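Phage-like element PBSX protein XepA (Bacillus subtilis subsp. subtilis str. 168, PDB 6I56) is an exported protein of unknown function encoded by the defective prophage PBSX, apparently not involved in host cell lysis. Local coordinates at the interface of chains A and B. Numbering follows the deposited sequence. Chains: chain A/B, Phage-like element PBSX protein XepA.

Contact 1: the interface of chains A and B. Residues chain A 156-158; chain B 158, 162, 168.
B:Gln162 reaches across to the backbone of A:Ile156 and shows how one primary amide can be gripped directly at its nitrogen and through a water at its oxygen. The patch joins two copies of XepA in the deposited assembly and may not be a biological contact. The amide nitrogen NE2 of B:Gln162 donates to the carbonyl oxygen O of A:Ile156 at 3.0 Å. The bond is bent, 141° at the hydrogen, and the nitrogen approaches tilted from the carbonyl plane. Water 1 lies 3.0 Å from NE2 of B:Gln162 and is shared with the carboxylate oxygen OD1 of A:Asp157 and the backbone N of A:Phe158. Water 2 lies 3.0 Å from the amide oxygen OE1 of B:Gln162 and touches both N and O of A:Ile156. The direct bond to a carbonyl supports the modelled rotation of the amide, although the waters do not decide it.

The aromatic part of the patch adjoins this polar network. CE2 of the A:Phe158 ring stands 3.8 Å from NE2 of B:Gln162, with ring and amide turned 39° from each other, so they neither stack nor stand upright on one another. Farther along the same ring, CZ of A:Phe158 meets CE1 of B:Phe158 at 4.1 Å, the two phenylalanine side chains crossing at about a right angle. That same CE1 is also approached by the delta-methyl of A:Ile156, whose CG1 is placed between the backbone N and the carbonyl carbon (chi1 65°); with the chain extended beyond it, CD1 points towards the partner.

Within chain B, the same glutamine and B:Leu168 flank the B:Phe158 ring. B:Gln162 keeps an extended chain beyond CG, which carries the amide from the 3-10 helix 160-162 to strand 156-158 of chain A, and its OE1 lies at the edge of that ring, in plane. From the second shell, B:Leu168 of strand 167-171 sets its CD1 methyl 3.7 Å above one face, over the centre.

Contact 2: the interface of chains A and B. Residues chain A 38, 40, 73, 136, 138; chain B 63-64, 66.
The indole of A:Trp73 receives B:Leu66 on one face, a worked example of an aliphatic side chain laid on a tryptophan. The CD2 methyl of B:Leu66 sits 3.5 Å from the centroid of the six-membered ring of A:Trp73 and as far from that of the five-membered ring, in CH-pi contact with both and offset towards the rim. On the neighbouring stretch of the same indole, CD1 of B:Leu66 lies near CE3 and CD2 of A:Trp73. The approach of the leucine CD2 to CE2 of A:Trp73 is too short and is model error. At the edge of the indole, in plane, lies the backbone N of A:Ser138.

The second flat group is the ring of A:Tyr136. B:Gly63 comes over the rim of this ring, its N 3.6 Å from CE2 of A:Tyr136. The beta-carbon CB of A:Tyr136 also takes part, 4.0 Å from CD1 of B:Leu66. The same CD1 meets CB of A:Ala40 at 3.8 Å, so this methyl is held among indole, tyrosine and alanine. B:Leu66 has torsions away from the usual staggered values (chi1 -148°, chi2 129°), and the exact placing of its methyls is correspondingly less certain.

Two backbone hydrogen bonds fix the leucine's segment. N of B:Leu66 donates to O of A:Gly38 at 2.8 Å. N of A:Ala40 donates to O of B:Ala64 at 2.8 Å. The two segments run obliquely in broadly opposite senses, linked by a pair of bonds but not forming a regular sheet.

This patch lies between two copies of XepA in the deposited assembly and may or may not be a biological contact. In the fold, A:Gly38 closes the 3-10 helix 36-38 and A:Ala40 immediately precedes strand 41-44, while A:Trp73 and A:Tyr136 belong to strands 69-76 and 133-140. The incoming chain B residues come from the connection between strands 59-60 and 69-76.

Contact 1: the interface of chains A and B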
ATOM      1  N   ILE A 156      -3.817   0.192   4.196  1.00 58.10           N
ATOM      2  CA  ILE A 156      -3.356  -1.005   3.433  1.00 54.79           C
ATOM      3  C   ILE A 156      -3.113  -2.135   4.430  1.00 53.89           C
ATOM      4  O   ILE A 156      -2.921  -1.871   5.623  1.00 50.25           O
ATOM      5  CB  ILE A 156      -2.109  -0.679   2.593  1.00 56.62           C
ATOM      6  CG1 ILE A 156      -0.884  -0.326   3.457  1.00 57.99           C
ATOM      7  CG2 ILE A 156      -2.450   0.397   1.570  1.00 56.56           C
ATOM      8  CD1 ILE A 156       0.357   0.040   2.664  1.00 59.23           C
ATOM      9  N   ASP A 157      -3.088  -3.356   3.917  1.00 56.05           N
ATOM     10  CA  ASP A 157      -2.756  -4.586   4.681  1.00 56.93           C
ATOM     11  C   ASP A 157      -1.686  -5.347   3.878  1.00 53.46           C
ATOM     12  O   ASP A 157      -1.821  -5.437   2.665  1.00 51.49           O
ATOM     13  CB  ASP A 157      -4.061  -5.330   4.973  1.00 61.10           C
ATOM     14  CG  ASP A 157      -3.880  -6.735   5.516  1.00 67.13           C
ATOM     15  OD1 ASP A 157      -2.859  -7.002   6.164  1.00 72.04           O
ATOM     16  OD2 ASP A 157      -4.749  -7.572   5.262  1.00 78.50           O
ATOM     17  N   PHE A 158      -0.669  -5.885   4.524  1.00 52.94           N
ATOM     18  CA  PHE A 158       0.456  -6.531   3.821  1.00 54.09           C
ATOM     19  C   PHE A 158       0.110  -7.983   3.496  1.00 58.24           C
ATOM     20  O   PHE A 158      -0.537  -8.631   4.335  1.00 58.84           O
ATOM     21  CB  PHE A 158       1.696  -6.376   4.685  1.00 52.16           C
ATOM     22  CG  PHE A 158       2.110  -4.954   4.950  1.00 49.53           C
ATOM     23  CD1 PHE A 158       2.511  -4.114   3.928  1.00 49.31           C
ATOM     24  CD2 PHE A 158       2.128  -4.466   6.239  1.00 49.63           C
ATOM     25  CE1 PHE A 158       2.931  -2.817   4.196  1.00 47.88           C
ATOM     26  CE2 PHE A 158       2.493  -3.154   6.505  1.00 48.39           C
ATOM     27  CZ  PHE A 158       2.908  -2.341   5.481  1.00 48.16           C
TER
ATOM     28  N   PHE B 158      -1.207   4.287   8.339  1.00 60.77           N
ATOM     29  CA  PHE B 158      -1.026   2.968   8.977  1.00 60.32           C
ATOM     30  C   PHE B 158      -1.942   2.814  10.203  1.00 61.64           C
ATOM     31  O   PHE B 158      -2.074   3.726  10.997  1.00 62.56           O
ATOM     32  CB  PHE B 158       0.442   2.756   9.281  1.00 58.65           C
ATOM     33  CG  PHE B 158       1.341   2.675   8.076  1.00 56.24           C
ATOM     34  CD1 PHE B 158       1.185   1.679   7.114  1.00 55.19           C
ATOM     35  CD2 PHE B 158       2.395   3.561   7.943  1.00 54.79           C
ATOM     36  CE1 PHE B 158       2.060   1.587   6.038  1.00 53.48           C
ATOM     37  CE2 PHE B 158       3.276   3.461   6.876  1.00 52.93           C
ATOM     38  CZ  PHE B 158       3.106   2.479   5.925  1.00 52.87           C
ATOM     39  N   GLN B 162      -0.394  -1.521  13.193  1.00 57.71           N
ATOM     40  CA  GLN B 162       0.775  -1.652  12.280  1.00 54.04           C
ATOM     41  C   GLN B 162       2.004  -0.847  12.757  1.00 52.92           C
ATOM     42  O   GLN B 162       3.100  -1.027  12.168  1.00 49.60           O
ATOM     43  CB  GLN B 162       0.419  -1.231  10.862  1.00 52.87           C
ATOM     44  CG  GLN B 162      -0.628  -2.122  10.206  1.00 53.60           C
ATOM     45  CD  GLN B 162      -1.062  -1.555   8.881  1.00 52.08           C
ATOM     46  OE1 GLN B 162      -1.408  -0.386   8.807  1.00 52.72           O
ATOM     47  NE2 GLN B 162      -1.016  -2.361   7.827  1.00 49.37           N
ATOM     48  N   LEU B 168       6.387   2.504  11.646  1.00 45.36           N
ATOM     49  CA  LEU B 168       5.906   1.220  11.087  1.00 44.00           C
ATOM     50  C   LEU B 168       6.716   0.056  11.668  1.00 43.59           C
ATOM     51  O   LEU B 168       7.992   0.109  11.596  1.00 43.08           O
ATOM     52  CB  LEU B 168       6.097   1.263   9.577  1.00 42.96           C
ATOM     53  CG  LEU B 168       5.624   0.021   8.848  1.00 42.72           C
ATOM     54  CD1 LEU B 168       4.104  -0.021   8.916  1.00 43.00           C
ATOM     55  CD2 LEU B 168       6.164   0.028   7.416  1.00 42.11           C
TER
HETATM   56  O   HOH W   1      -0.731  -5.373   7.615  1.00 50.35           O
HETATM   57  O   HOH W   2      -2.467   0.950   6.374  1.00 50.48           O

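Contact 2: the interface of chains A and B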
ATOM      1  N   GLY A  38     -24.044  -8.175 -13.485  1.00 31.88           N
ATOM      2  CA  GLY A  38     -25.055  -8.554 -12.462  1.00 32.75           C
ATOM      3  C   GLY A  38     -26.241  -9.307 -13.047  1.00 32.34           C
ATOM      4  O   GLY A  38     -27.123  -9.751 -12.288  1.00 31.50           O
ATOM      5  N   ALA A  40     -28.007 -12.276 -15.547  1.00 35.99           N
ATOM      6  CA  ALA A  40     -27.777 -13.698 -15.875  1.00 35.10           C
ATOM      7  C   ALA A  40     -28.838 -14.170 -16.864  1.00 35.67           C
ATOM      8  O   ALA A  40     -29.969 -13.591 -16.911  1.00 35.85           O
ATOM      9  CB  ALA A  40     -27.777 -14.548 -14.631  1.00 36.04           C
ATOM     10  N   TRP A  73     -23.542 -20.278 -12.267  1.00 36.22           N
ATOM     11  CA  TRP A  73     -24.202 -20.885 -11.092  1.00 35.94           C
ATOM     12  C   TRP A  73     -24.952 -22.127 -11.535  1.00 36.17           C
ATOM     13  O   TRP A  73     -25.691 -22.058 -12.521  1.00 36.38           O
ATOM     14  CB  TRP A  73     -25.170 -19.886 -10.462  1.00 37.24           C
ATOM     15  CG  TRP A  73     -24.514 -18.672  -9.896  1.00 34.20           C
ATOM     16  CD1 TRP A  73     -24.175 -18.439  -8.606  1.00 34.27           C
ATOM     17  CD2 TRP A  73     -24.100 -17.531 -10.649  1.00 34.64           C
ATOM     18  NE1 TRP A  73     -23.577 -17.219  -8.501  1.00 35.53           N
ATOM     19  CE2 TRP A  73     -23.480 -16.654  -9.744  1.00 35.21           C
ATOM     20  CE3 TRP A  73     -24.170 -17.189 -12.002  1.00 34.21           C
ATOM     21  CZ2 TRP A  73     -23.034 -15.392 -10.125  1.00 34.76           C
ATOM     22  CZ3 TRP A  73     -23.617 -15.994 -12.397  1.00 35.58           C
ATOM     23  CH2 TRP A  73     -23.073 -15.103 -11.468  1.00 35.48           C
ATOM     24  N   TYR A 136     -27.161 -21.038 -14.752  1.00 36.80           N
ATOM     25  CA  TYR A 136     -27.194 -19.590 -15.024  1.00 35.93           C
ATOM     26  C   TYR A 136     -25.797 -19.155 -15.461  1.00 34.03           C
ATOM     27  O   TYR A 136     -24.803 -19.659 -14.939  1.00 34.86           O
ATOM     28  CB  TYR A 136     -27.701 -18.843 -13.785  1.00 34.18           C
ATOM     29  CG  TYR A 136     -29.200 -18.865 -13.634  1.00 37.83           C
ATOM     30  CD1 TYR A 136     -29.858 -19.923 -13.025  1.00 36.47           C
ATOM     31  CD2 TYR A 136     -29.966 -17.779 -14.031  1.00 38.12           C
ATOM     32  CE1 TYR A 136     -31.229 -19.915 -12.860  1.00 39.00           C
ATOM     33  CE2 TYR A 136     -31.345 -17.761 -13.881  1.00 37.62           C
ATOM     34  CZ  TYR A 136     -31.965 -18.823 -13.275  1.00 38.30           C
ATOM     35  OH  TYR A 136     -33.302 -18.784 -13.134  1.00 40.74           O
ATOM     36  N   SER A 138     -23.564 -15.466 -16.322  1.00 30.76           N
ATOM     37  CA  SER A 138     -23.351 -14.001 -16.363  1.00 30.98           C
ATOM     38  C   SER A 138     -22.108 -13.730 -17.211  1.00 33.51           C
ATOM     39  O   SER A 138     -21.185 -14.542 -17.165  1.00 35.21           O
ATOM     40  CB  SER A 138     -23.219 -13.414 -14.963  1.00 32.03           C
ATOM     41  OG  SER A 138     -24.442 -13.539 -14.203  1.00 31.55           O
TER
ATOM     42  N   GLY B  63     -32.130 -15.645 -11.064  1.00 42.34           N
ATOM     43  CA  GLY B  63     -33.065 -15.003 -11.998  1.00 41.03           C
ATOM     44  C   GLY B  63     -32.304 -14.063 -12.909  1.00 41.09           C
ATOM     45  O   GLY B  63     -31.073 -14.229 -13.024  1.00 39.76           O
ATOM     46  N   ALA B  64     -32.997 -13.089 -13.494  1.00 39.83           N
ATOM     47  CA  ALA B  64     -32.409 -12.254 -14.546  1.00 40.88           C
ATOM     48  C   ALA B  64     -31.336 -11.386 -13.895  1.00 38.23           C
ATOM     49  O   ALA B  64     -30.345 -11.077 -14.514  1.00 38.54           O
ATOM     50  CB  ALA B  64     -33.498 -11.499 -15.258  1.00 41.72           C
ATOM     51  N   LEU B  66     -28.687 -11.609 -10.889  1.00 40.26           N
ATOM     52  CA  LEU B  66     -28.109 -12.630 -10.002  1.00 38.60           C
ATOM     53  C   LEU B  66     -27.673 -12.005  -8.679  1.00 36.76           C
ATOM     54  O   LEU B  66     -26.642 -11.358  -8.616  1.00 36.33           O
ATOM     55  CB  LEU B  66     -27.015 -13.452 -10.692  1.00 40.43           C
ATOM     56  CG  LEU B  66     -27.097 -14.838 -10.082  1.00 42.95           C
ATOM     57  CD1 LEU B  66     -27.166 -15.927 -11.095  1.00 44.56           C
ATOM     58  CD2 LEU B  66     -26.088 -15.024  -8.980  1.00 43.99           C
TER

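Contact 1 and contact 2 belong to one interface between two copies of XepA, with the centres of their C-alpha atoms about 37 Å apart. They share no residue: contact 1 draws on the region from strand 156-158 to strand 167-171, contact 2 on earlier parts of the sequence, from residue 38 to strand 133-140. The two chains are therefore joined at well-separated points, one a direct and water-mediated amide grip beside an aromatic contact, the other resting on a leucine against an aromatic surface. Such spacing may limit tilting between copies, whose whole interface is not an exact two-fold. The deposited assembly holds five chains, although these contacts alone do not establish the biological oligomer.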